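Local coordinates for protein histidine kinase (Paraburkholderia phymatum, PDB 6NB0) that probably acts as a phosphorelay sensor kinase, transferring phosphate from ATP to a histidine side chain of a protein, at residues V212-T217 with S276-R281; R246-L251 with F265-F270; A47-E52 with D172-A177. One frame throughout, in Å; residues are numbered along the deposited sequence. Where two conformers were deposited one is given.

Contact 1 of 3, residues V212-T217 with S276-R281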
loop_
_atom_site.group_PDB
_atom_site.type_symbol
_atom_site.label_atom_id
_atom_site.label_comp_id
_atom_site.label_asym_id
_atom_site.label_seq_id
_atom_site.Cartn_x
_atom_site.Cartn_y
_atom_site.Cartn_z
ATOM N N VAL A 212 19.909 9.922 8.466
ATOM C CA VAL A 212 19.204 10.181 9.716
ATOM C C VAL A 212 20.011 9.510 10.820
ATOM O O VAL A 212 20.367 8.332 10.700
ATOM C CB VAL A 212 17.752 9.673 9.668
ATOM C CG1 VAL A 212 17.124 9.733 11.039
ATOM C CG2 VAL A 212 16.914 10.501 8.680
ATOM N N SER A 213 20.370 10.272 11.858
ATOM C CA SER A 213 21.150 9.735 12.960
ATOM C C SER A 213 20.473 10.074 14.277
ATOM O O SER A 213 19.919 11.166 14.445
ATOM C CB SER A 213 22.597 10.254 12.952
ATOM O OG SER A 213 22.656 11.661 13.072
ATOM N N TRP A 214 20.504 9.120 15.207
ATOM C CA TRP A 214 19.786 9.304 16.465
ATOM C C TRP A 214 20.215 8.249 17.464
ATOM O O TRP A 214 20.697 7.176 17.087
ATOM C CB TRP A 214 18.262 9.236 16.245
ATOM C CG TRP A 214 17.659 7.860 16.148
ATOM C CD1 TRP A 214 16.830 7.267 17.065
ATOM C CD2 TRP A 214 17.779 6.921 15.052
ATOM N NE1 TRP A 214 16.439 6.015 16.617
ATOM C CE2 TRP A 214 17.014 5.777 15.394
ATOM C CE3 TRP A 214 18.465 6.930 13.831
ATOM C CZ2 TRP A 214 16.903 4.662 14.546
ATOM C CZ3 TRP A 214 18.357 5.822 12.990
ATOM C CH2 TRP A 214 17.587 4.706 13.351
ATOM N N GLN A 215 20.058 8.578 18.749
ATOM C CA GLN A 215 20.251 7.596 19.809
ATOM C C GLN A 215 18.983 6.756 19.928
ATOM O O GLN A 215 17.928 7.261 20.319
ATOM C CB GLN A 215 20.588 8.291 21.131
ATOM C CG GLN A 215 21.365 7.395 22.064
ATOM C CD GLN A 215 22.803 7.190 21.610
ATOM O OE1 GLN A 215 23.420 6.172 21.921
ATOM N NE2 GLN A 215 23.345 8.165 20.880
ATOM N N ALA A 216 19.081 5.469 19.589
ATOM C CA ALA A 216 17.896 4.636 19.409
ATOM C C ALA A 216 17.416 4.047 20.727
ATOM O O ALA A 216 18.219 3.688 21.592
ATOM C CB ALA A 216 18.187 3.497 18.427
ATOM N N THR A 217 16.089 3.940 20.865
ATOM C CA THR A 217 15.436 3.138 21.903
ATOM C C THR A 217 14.514 2.191 21.150
ATOM O O THR A 217 13.325 2.487 20.943
ATOM C CB THR A 217 14.658 4.003 22.897
ATOM O OG1 THR A 217 15.537 4.980 23.468
ATOM C CG2 THR A 217 14.052 3.142 24.023
ATOM N N SER A 276 22.578 5.476 16.065
ATOM C CA SER A 276 22.203 4.674 14.921
ATOM C C SER A 276 22.081 5.581 13.713
ATOM O O SER A 276 21.924 6.800 13.832
ATOM C CB SER A 276 20.886 3.936 15.161
ATOM O OG SER A 276 20.986 3.175 16.360
ATOM N N THR A 277 22.194 4.975 12.542
ATOM C CA THR A 277 22.077 5.716 11.300
ATOM C C THR A 277 21.253 4.932 10.299
ATOM O O THR A 277 21.304 3.697 10.256
ATOM C CB THR A 277 23.451 6.002 10.668
ATOM O OG1 THR A 277 24.072 4.765 10.298
ATOM C CG2 THR A 277 24.354 6.757 11.638
ATOM N N LEU A 278 20.517 5.675 9.479
ATOM C CA LEU A 278 19.974 5.209 8.206
ATOM C C LEU A 278 20.601 6.081 7.127
ATOM O O LEU A 278 20.583 7.316 7.246
ATOM C CB LEU A 278 18.448 5.354 8.159
ATOM C CG LEU A 278 17.627 4.715 9.294
ATOM C CD1 LEU A 278 16.123 5.001 9.124
ATOM C CD2 LEU A 278 17.883 3.182 9.364
ATOM N N LYS A 279 21.166 5.465 6.093
ATOM C CA LYS A 279 21.881 6.216 5.068
ATOM C C LYS A 279 21.185 5.968 3.740
ATOM O O LYS A 279 21.050 4.813 3.312
ATOM C CB LYS A 279 23.353 5.818 4.984
ATOM C CG LYS A 279 24.178 6.221 6.233
ATOM C CD LYS A 279 25.619 5.759 6.090
ATOM C CE LYS A 279 26.371 5.949 7.384
ATOM N NZ LYS A 279 27.840 5.693 7.196
ATOM N N PHE A 280 20.777 7.053 3.090
ATOM C CA PHE A 280 20.079 7.038 1.808
ATOM C C PHE A 280 20.948 7.754 0.771
ATOM O O PHE A 280 21.479 8.836 1.038
ATOM C CB PHE A 280 18.700 7.707 1.992
ATOM C CG PHE A 280 17.871 7.808 0.728
ATOM C CD1 PHE A 280 18.017 8.889 -0.131
ATOM C CD2 PHE A 280 16.919 6.839 0.427
ATOM C CE1 PHE A 280 17.230 8.990 -1.291
ATOM C CE2 PHE A 280 16.133 6.933 -0.741
ATOM C CZ PHE A 280 16.291 8.002 -1.585
ATOM N N ARG A 281 21.131 7.142 -0.403
ATOM C CA ARG A 281 21.815 7.815 -1.500
ATOM C C ARG A 281 21.009 7.656 -2.779
ATOM O O ARG A 281 20.440 6.590 -3.033
ATOM C CB ARG A 281 23.221 7.237 -1.803
ATOM C CG ARG A 281 24.248 7.191 -0.708
ATOM C CD ARG A 281 25.591 6.718 -1.337
ATOM N NE ARG A 281 25.510 5.431 -2.046
ATOM C CZ ARG A 281 25.478 5.282 -3.376
ATOM N NH1 ARG A 281 25.514 6.339 -4.175
ATOM N NH2 ARG A 281 25.410 4.069 -3.916
#

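Contact 2 of 3, residues R246-L251 with F265-F270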
loop_
_atom_site.group_PDB
_atom_site.type_symbol
_atom_site.label_atom_id
_atom_site.label_comp_id
_atom_site.label_asym_id
_atom_site.label_seq_id
_atom_site.Cartn_x
_atom_site.Cartn_y
_atom_site.Cartn_z
ATOM N N ARG A 246 20.249 -7.795 5.364
ATOM C CA ARG A 246 18.830 -7.536 5.155
ATOM C C ARG A 246 18.319 -6.430 6.064
ATOM O O ARG A 246 18.787 -6.254 7.191
ATOM C CB ARG A 246 18.019 -8.820 5.365
ATOM C CG ARG A 246 18.227 -9.819 4.235
ATOM C CD ARG A 246 17.315 -11.028 4.356
ATOM N NE ARG A 246 17.337 -11.853 3.145
ATOM C CZ ARG A 246 16.547 -12.907 2.944
ATOM N NH1 ARG A 246 15.666 -13.264 3.873
ATOM N NH2 ARG A 246 16.631 -13.603 1.817
ATOM N N ILE A 247 17.340 -5.679 5.552
ATOM C CA ILE A 247 16.754 -4.567 6.274
ATOM C C ILE A 247 15.541 -5.051 7.052
ATOM O O ILE A 247 14.965 -6.097 6.756
ATOM C CB ILE A 247 16.342 -3.440 5.305
ATOM C CG1 ILE A 247 15.338 -3.995 4.273
ATOM C CG2 ILE A 247 17.587 -2.845 4.646
ATOM C CD1 ILE A 247 14.606 -2.896 3.471
ATOM N N SER A 248 15.153 -4.261 8.046
ATOM C CA SER A 248 13.807 -4.349 8.602
ATOM C C SER A 248 12.792 -4.128 7.479
ATOM O O SER A 248 12.948 -3.207 6.677
ATOM C CB SER A 248 13.633 -3.297 9.701
ATOM O OG SER A 248 14.557 -3.498 10.778
ATOM N N TRP A 249 11.776 -4.997 7.396
ATOM C CA TRP A 249 10.870 -4.974 6.241
ATOM C C TRP A 249 10.261 -3.602 6.030
ATOM O O TRP A 249 10.054 -3.163 4.888
ATOM C CB TRP A 249 9.746 -5.982 6.433
ATOM C CG TRP A 249 10.177 -7.384 6.475
ATOM C CD1 TRP A 249 11.432 -7.874 6.246
ATOM C CD2 TRP A 249 9.340 -8.508 6.745
ATOM N NE1 TRP A 249 11.423 -9.252 6.357
ATOM C CE2 TRP A 249 10.152 -9.663 6.671
ATOM C CE3 TRP A 249 7.982 -8.654 7.061
ATOM C CZ2 TRP A 249 9.644 -10.950 6.888
ATOM C CZ3 TRP A 249 7.479 -9.945 7.268
ATOM C CH2 TRP A 249 8.312 -11.067 7.192
ATOM N N VAL A 250 9.978 -2.899 7.124
ATOM C CA VAL A 250 9.240 -1.651 7.001
ATOM C C VAL A 250 10.043 -0.590 6.252
ATOM O O VAL A 250 9.458 0.377 5.768
ATOM C CB VAL A 250 8.806 -1.146 8.396
ATOM C CG1 VAL A 250 10.008 -0.660 9.215
ATOM C CG2 VAL A 250 7.768 -0.022 8.273
ATOM N N LEU A 251 11.366 -0.741 6.131
ATOM C CA LEU A 251 12.176 0.254 5.426
ATOM C C LEU A 251 12.252 -0.015 3.921
ATOM O O LEU A 251 13.006 0.661 3.213
ATOM C CB LEU A 251 13.588 0.323 6.038
ATOM C CG LEU A 251 13.592 1.003 7.420
ATOM C CD1 LEU A 251 14.890 0.789 8.211
ATOM C CD2 LEU A 251 13.261 2.493 7.324
ATOM N N PHE A 265 20.739 2.115 -0.055
ATOM C CA PHE A 265 20.195 2.388 1.276
ATOM C C PHE A 265 20.875 1.472 2.284
ATOM O O PHE A 265 21.090 0.294 2.000
ATOM C CB PHE A 265 18.685 2.168 1.294
ATOM C CG PHE A 265 18.094 2.251 2.667
ATOM C CD1 PHE A 265 18.025 3.458 3.313
ATOM C CD2 PHE A 265 17.655 1.099 3.328
ATOM C CE1 PHE A 265 17.499 3.546 4.606
ATOM C CE2 PHE A 265 17.135 1.180 4.626
ATOM C CZ PHE A 265 17.048 2.402 5.259
ATOM N N GLU A 266 21.259 2.013 3.440
ATOM C CA GLU A 266 21.927 1.224 4.467
ATOM C C GLU A 266 21.235 1.480 5.794
ATOM O O GLU A 266 21.133 2.636 6.231
ATOM C CB GLU A 266 23.419 1.567 4.565
ATOM C CG GLU A 266 24.185 1.344 3.276
ATOM C CD GLU A 266 25.683 1.472 3.450
ATOM O OE1 GLU A 266 26.135 2.453 4.075
ATOM O OE2 GLU A 266 26.406 0.578 2.973
ATOM N N GLN A 267 20.761 0.404 6.421
ATOM C CA GLN A 267 20.216 0.451 7.772
ATOM C C GLN A 267 21.295 -0.036 8.735
ATOM O O GLN A 267 21.690 -1.213 8.700
ATOM C CB GLN A 267 18.952 -0.401 7.880
ATOM C CG GLN A 267 18.333 -0.355 9.259
ATOM C CD GLN A 267 17.274 -1.392 9.446
ATOM O OE1 GLN A 267 16.950 -2.143 8.517
ATOM N NE2 GLN A 267 16.736 -1.473 10.666
ATOM N N GLY A 268 21.813 0.871 9.566
ATOM C CA GLY A 268 22.771 0.453 10.573
ATOM C C GLY A 268 22.088 -0.333 11.680
ATOM O O GLY A 268 20.858 -0.403 11.782
ATOM N N GLU A 269 22.902 -0.920 12.542
ATOM C CA GLU A 269 22.338 -1.622 13.682
ATOM C C GLU A 269 21.844 -0.615 14.719
ATOM O O GLU A 269 22.122 0.589 14.641
ATOM C CB GLU A 269 23.356 -2.588 14.285
ATOM C CG GLU A 269 24.502 -1.920 15.016
ATOM C CD GLU A 269 25.311 -2.889 15.868
ATOM O OE1 GLU A 269 24.772 -3.944 16.273
ATOM O OE2 GLU A 269 26.495 -2.592 16.134
ATOM N N PHE A 270 21.042 -1.104 15.661
ATOM C CA PHE A 270 20.676 -0.307 16.829
ATOM C C PHE A 270 21.875 -0.325 17.770
ATOM O O PHE A 270 22.173 -1.351 18.386
ATOM C CB PHE A 270 19.416 -0.849 17.506
ATOM C CG PHE A 270 18.151 -0.712 16.670
ATOM C CD1 PHE A 270 17.677 0.536 16.286
ATOM C CD2 PHE A 270 17.422 -1.834 16.292
ATOM C CE1 PHE A 270 16.504 0.659 15.550
ATOM C CE2 PHE A 270 16.250 -1.708 15.532
ATOM C CZ PHE A 270 15.792 -0.468 15.182
#

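Contact 3 of 3, residues A47-E52 with D172-A177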
loop_
_atom_site.group_PDB
_atom_site.type_symbol
_atom_site.label_atom_id
_atom_site.label_comp_id
_atom_site.label_asym_id
_atom_site.label_seq_id
_atom_site.Cartn_x
_atom_site.Cartn_y
_atom_site.Cartn_z
ATOM N N ALA A 47 -1.637 9.532 6.430
ATOM C CA ALA A 47 -2.266 8.271 6.040
ATOM C C ALA A 47 -1.754 7.793 4.683
ATOM O O ALA A 47 -1.561 6.593 4.470
ATOM C CB ALA A 47 -3.789 8.414 6.015
ATOM N N ARG A 48 -1.544 8.718 3.751
ATOM C CA ARG A 48 -1.007 8.356 2.440
ATOM C C ARG A 48 0.402 7.758 2.565
ATOM O O ARG A 48 0.703 6.711 1.967
ATOM C CB ARG A 48 -1.037 9.605 1.551
ATOM C CG ARG A 48 -0.655 9.446 0.080
ATOM C CD ARG A 48 0.749 9.942 -0.138
ATOM N NE ARG A 48 1.109 9.923 -1.549
ATOM C CZ ARG A 48 1.210 11.001 -2.308
ATOM N NH1 ARG A 48 0.989 12.201 -1.785
ATOM N NH2 ARG A 48 1.538 10.877 -3.588
ATOM N N ARG A 49 1.286 8.433 3.316
ATOM C CA ARG A 49 2.642 7.932 3.560
ATOM C C ARG A 49 2.620 6.579 4.256
ATOM O O ARG A 49 3.426 5.689 3.937
ATOM C CB ARG A 49 3.426 8.930 4.422
ATOM C CG ARG A 49 3.746 10.258 3.717
ATOM C CD ARG A 49 4.946 10.105 2.749
ATOM N NE ARG A 49 5.199 11.397 2.113
ATOM C CZ ARG A 49 4.819 11.747 0.893
ATOM N NH1 ARG A 49 4.187 10.885 0.075
ATOM N NH2 ARG A 49 5.085 12.990 0.486
ATOM N N SER A 50 1.743 6.421 5.249
ATOM C CA SER A 50 1.601 5.122 5.902
ATOM C C SER A 50 1.220 4.023 4.906
ATOM O O SER A 50 1.752 2.909 4.975
ATOM C CB SER A 50 0.555 5.206 7.018
ATOM O OG SER A 50 0.879 6.267 7.914
ATOM N N ALA A 51 0.273 4.298 4.007
ATOM C CA ALA A 51 -0.164 3.273 3.059
ATOM C C ALA A 51 0.925 2.949 2.037
ATOM O O ALA A 51 1.115 1.773 1.675
ATOM C CB ALA A 51 -1.459 3.720 2.362
ATOM N N GLU A 52 1.651 3.976 1.567
ATOM C CA GLU A 52 2.807 3.766 0.688
ATOM C C GLU A 52 3.853 2.882 1.356
ATOM O O GLU A 52 4.403 1.963 0.733
ATOM C CB GLU A 52 3.458 5.110 0.332
ATOM C CG GLU A 52 2.593 6.068 -0.485
ATOM C CD GLU A 52 3.332 7.372 -0.816
ATOM O OE1 GLU A 52 3.679 8.125 0.116
ATOM O OE2 GLU A 52 3.587 7.623 -2.014
ATOM N N ASP A 172 12.334 11.720 -8.926
ATOM C CA ASP A 172 10.906 11.445 -8.753
ATOM C C ASP A 172 10.540 12.066 -7.413
ATOM O O ASP A 172 10.729 11.456 -6.361
ATOM C CB ASP A 172 10.640 9.946 -8.790
ATOM C CG ASP A 172 9.165 9.601 -8.720
ATOM O OD1 ASP A 172 8.400 10.325 -8.062
ATOM O OD2 ASP A 172 8.768 8.583 -9.315
ATOM N N ARG A 173 10.083 13.325 -7.434
ATOM C CA ARG A 173 9.996 14.060 -6.172
ATOM C C ARG A 173 9.069 13.357 -5.193
ATOM O O ARG A 173 9.376 13.262 -4.003
ATOM C CB ARG A 173 9.512 15.495 -6.384
ATOM C CG ARG A 173 9.560 16.319 -5.083
ATOM C CD ARG A 173 8.930 17.712 -5.263
ATOM N NE ARG A 173 9.194 18.559 -4.092
ATOM C CZ ARG A 173 8.491 18.533 -2.962
ATOM N NH1 ARG A 173 7.463 17.693 -2.821
ATOM N NH2 ARG A 173 8.818 19.338 -1.967
ATOM N N GLU A 174 7.932 12.856 -5.679
ATOM C CA GLU A 174 6.977 12.246 -4.752
ATOM C C GLU A 174 7.561 10.992 -4.101
ATOM O O GLU A 174 7.380 10.777 -2.900
ATOM C CB GLU A 174 5.666 11.940 -5.472
ATOM C CG GLU A 174 4.499 11.567 -4.537
ATOM C CD GLU A 174 4.654 10.204 -3.841
ATOM O OE1 GLU A 174 4.983 9.202 -4.509
ATOM O OE2 GLU A 174 4.455 10.139 -2.612
ATOM N N ARG A 175 8.244 10.135 -4.872
ATOM C CA ARG A 175 8.845 8.938 -4.263
ATOM C C ARG A 175 9.986 9.296 -3.315
ATOM O O ARG A 175 10.141 8.674 -2.261
ATOM C CB ARG A 175 9.360 7.987 -5.351
ATOM C CG ARG A 175 8.274 7.405 -6.238
ATOM C CD ARG A 175 7.252 6.586 -5.485
ATOM N NE ARG A 175 6.473 5.776 -6.421
ATOM C CZ ARG A 175 5.346 5.127 -6.127
ATOM N NH1 ARG A 175 4.738 4.415 -7.073
ATOM N NH2 ARG A 175 4.811 5.199 -4.908
ATOM N N LEU A 176 10.826 10.261 -3.694
ATOM C CA LEU A 176 11.862 10.714 -2.770
ATOM C C LEU A 176 11.252 11.302 -1.517
ATOM O O LEU A 176 11.797 11.136 -0.412
ATOM C CB LEU A 176 12.766 11.739 -3.460
ATOM C CG LEU A 176 13.569 11.115 -4.611
ATOM C CD1 LEU A 176 14.059 12.197 -5.609
ATOM C CD2 LEU A 176 14.756 10.297 -4.068
ATOM N N ALA A 177 10.136 12.022 -1.665
ATOM C CA ALA A 177 9.475 12.573 -0.490
ATOM C C ALA A 177 9.003 11.460 0.422
ATOM O O ALA A 177 9.146 11.555 1.633
ATOM C CB ALA A 177 8.282 13.448 -0.885
#

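Contact 1 of 3, residues V212-T217 with S276-R281
Val-212 and Leu-278 face each other as a hydrogen-bonded antiparallel pair, and Trp-214 does the same with Ser-276. Each pair exchanges two backbone bonds, the shortest being Ser-276 N to Trp-214 O at 2.7 Å. Between them lies the non-hydrogen-bonded pair Ser-213 and Thr-277, where the strands draw closer and CA-H groups take over. Thr-277 CA approaches Val-212 O at 3.2 Å, and Ser-213 CA meets Ser-276 O in the same manner.

Aromatic contact is confined to the face bearing Val-212, Trp-214, Ser-276 and Leu-278. With CG lodged between its backbone N and carbonyl carbon (chi1 81°), Trp-214 swings its indole across the neighbouring strand. Ser-276 CB sits over the six-membered ring, 3.8 Å from its centroid, in a CH-pi contact. Leu-278 CG comes obliquely to CZ3 of the same ring at 3.9 Å. The indole NE1 is bonded to Ala-190 O, and Ser-276 OG accepts from Ala-271 N, so both polar ends are engaged beyond the pairing.

Apolar contact on the other face is slight: Ser-213 CB touches Thr-277 CG2 at 4.1 Å. Val-212 and Leu-278 instead pack on Leu-183 of helix 173-189. A mixed sheet backed by helices in this way is characteristic of the alpha/beta sandwich of histidine kinase ATP-binding domains, the Bergerat fold.

Contact 2 of 3, residues R246-L251 with F265-F270
Ile-247 meets two residues of the edge strand, Phe-265 and Gln-267. Its CG2 lies at the edge of the Phe-265 ring, near the ring plane, 4.1 Å from CE2. Its CA and CB brush the amide oxygen of Gln-267, the CA standing 3.3 Å from OE1, while the two side chains cross at about a right angle.

Ser-248 supplies the polar core of the contact. The amide of Gln-267 reads it twice: Ser-248 N donates to Gln-267 OE1 at 2.8 Å, in the carbonyl plane and on a lone pair, and Gln-267 NE2 donates to Ser-248 OG at 3.0 Å. The second bond is nearly straight (166°) and lies in the amide plane, so the two together fix the rotation of the amide. Gln-267 reaches this far because its chain is extended (chi1 -179°, chi2 -168°), and Ser-248 OG stands beside its own backbone N, bringing both serine atoms before the same group. Ser-248 OG also has a weak hydrogen bond with Ala-238 O.

Trp-249 turns away from the strand, packing on helix 44-68 and on Thr-118 of the second subunit. It opens a 3-10 turn (249-251) in which Leu-251 N bonds to Ser-248 O, and Leu-251 becomes the N-cap of helix 252-260. Its CD1 presses on Gln-267 CD at 3.5 Å and lies in plane at the edge of the Phe-265 ring, whereas its CB approaches CE2 obliquely at 3.9 Å. Phe-186 of helix 173-189 also touches Leu-251.

By its position before helix 252-260, the segment probably corresponds to the place where the ATP lid of histidine kinases ends and the following helix begins.

Contact 3 of 3, residues A47-E52 with D172-A177
A partly buried salt-bridge network joins helix 44-68 to the first turn of helix 173-189, with Glu-174 facing Arg-48, Arg-49 and Glu-52. The short segments cross at -85° with axes 11.9 Å apart, so long side chains span the gap. Glu-174 bends at chi2 (-69°) and sends OE2 into the cluster. Arg-49 NH1 gives this oxygen a weak hydrogen bond at 2.8 Å, and makes a straighter one, also 2.8 Å, to Glu-52 OE1 on the syn side. Toward Glu-174, Arg-48 contributes charge alone: OE2 of Glu-174 lies over its guanidinium face, 3.2 Å from NH2, with the two flat groups almost parallel. Arg-48 NE also forms a salt bridge to Glu-52 OE2 at 3.4 Å.

Helix 44-68 carries part of the phospho-acceptor region, while helix 173-189 lies against the sheet of the kinase domain; the cluster therefore ties the two parts together. It also borders the dimer interface, where Arg-48 NH1 pairs with Glu-44 of the second subunit.

Glu-52 OE2 and Glu-174 OE2 are 2.7 Å apart, a distance consistent with one of the two acids holding a proton. The arginines around them probably ease the charge. Arg-49 NH2 also rests on Ala-177 CB at 3.5 Å.

In the fold
Contacts 1 and 2 share the mixed sheet: strands 276-283 and 264-267 lie side by side in it, joined by probable backbone bonds between Lys-279 and Glu-266 and between Thr-277 and Gly-268. The first is main-chain pairing with an aromatic face, the second a side-chain amide gripping a loop at the sheet edge. Contact 2 is buried, contacts 1 and 3 partly so. Contact 3 stands about 19 Å and 18 Å from these, centre to centre, and relies on charge between helices near the second subunit. Helix 173-189 is common ground: Leu-183 packs under contacts 1 and 2, Phe-186 under contact 2, and its first turn forms contact 3. Contacts 1 and 3 touch where Phe-280 meets Leu-176.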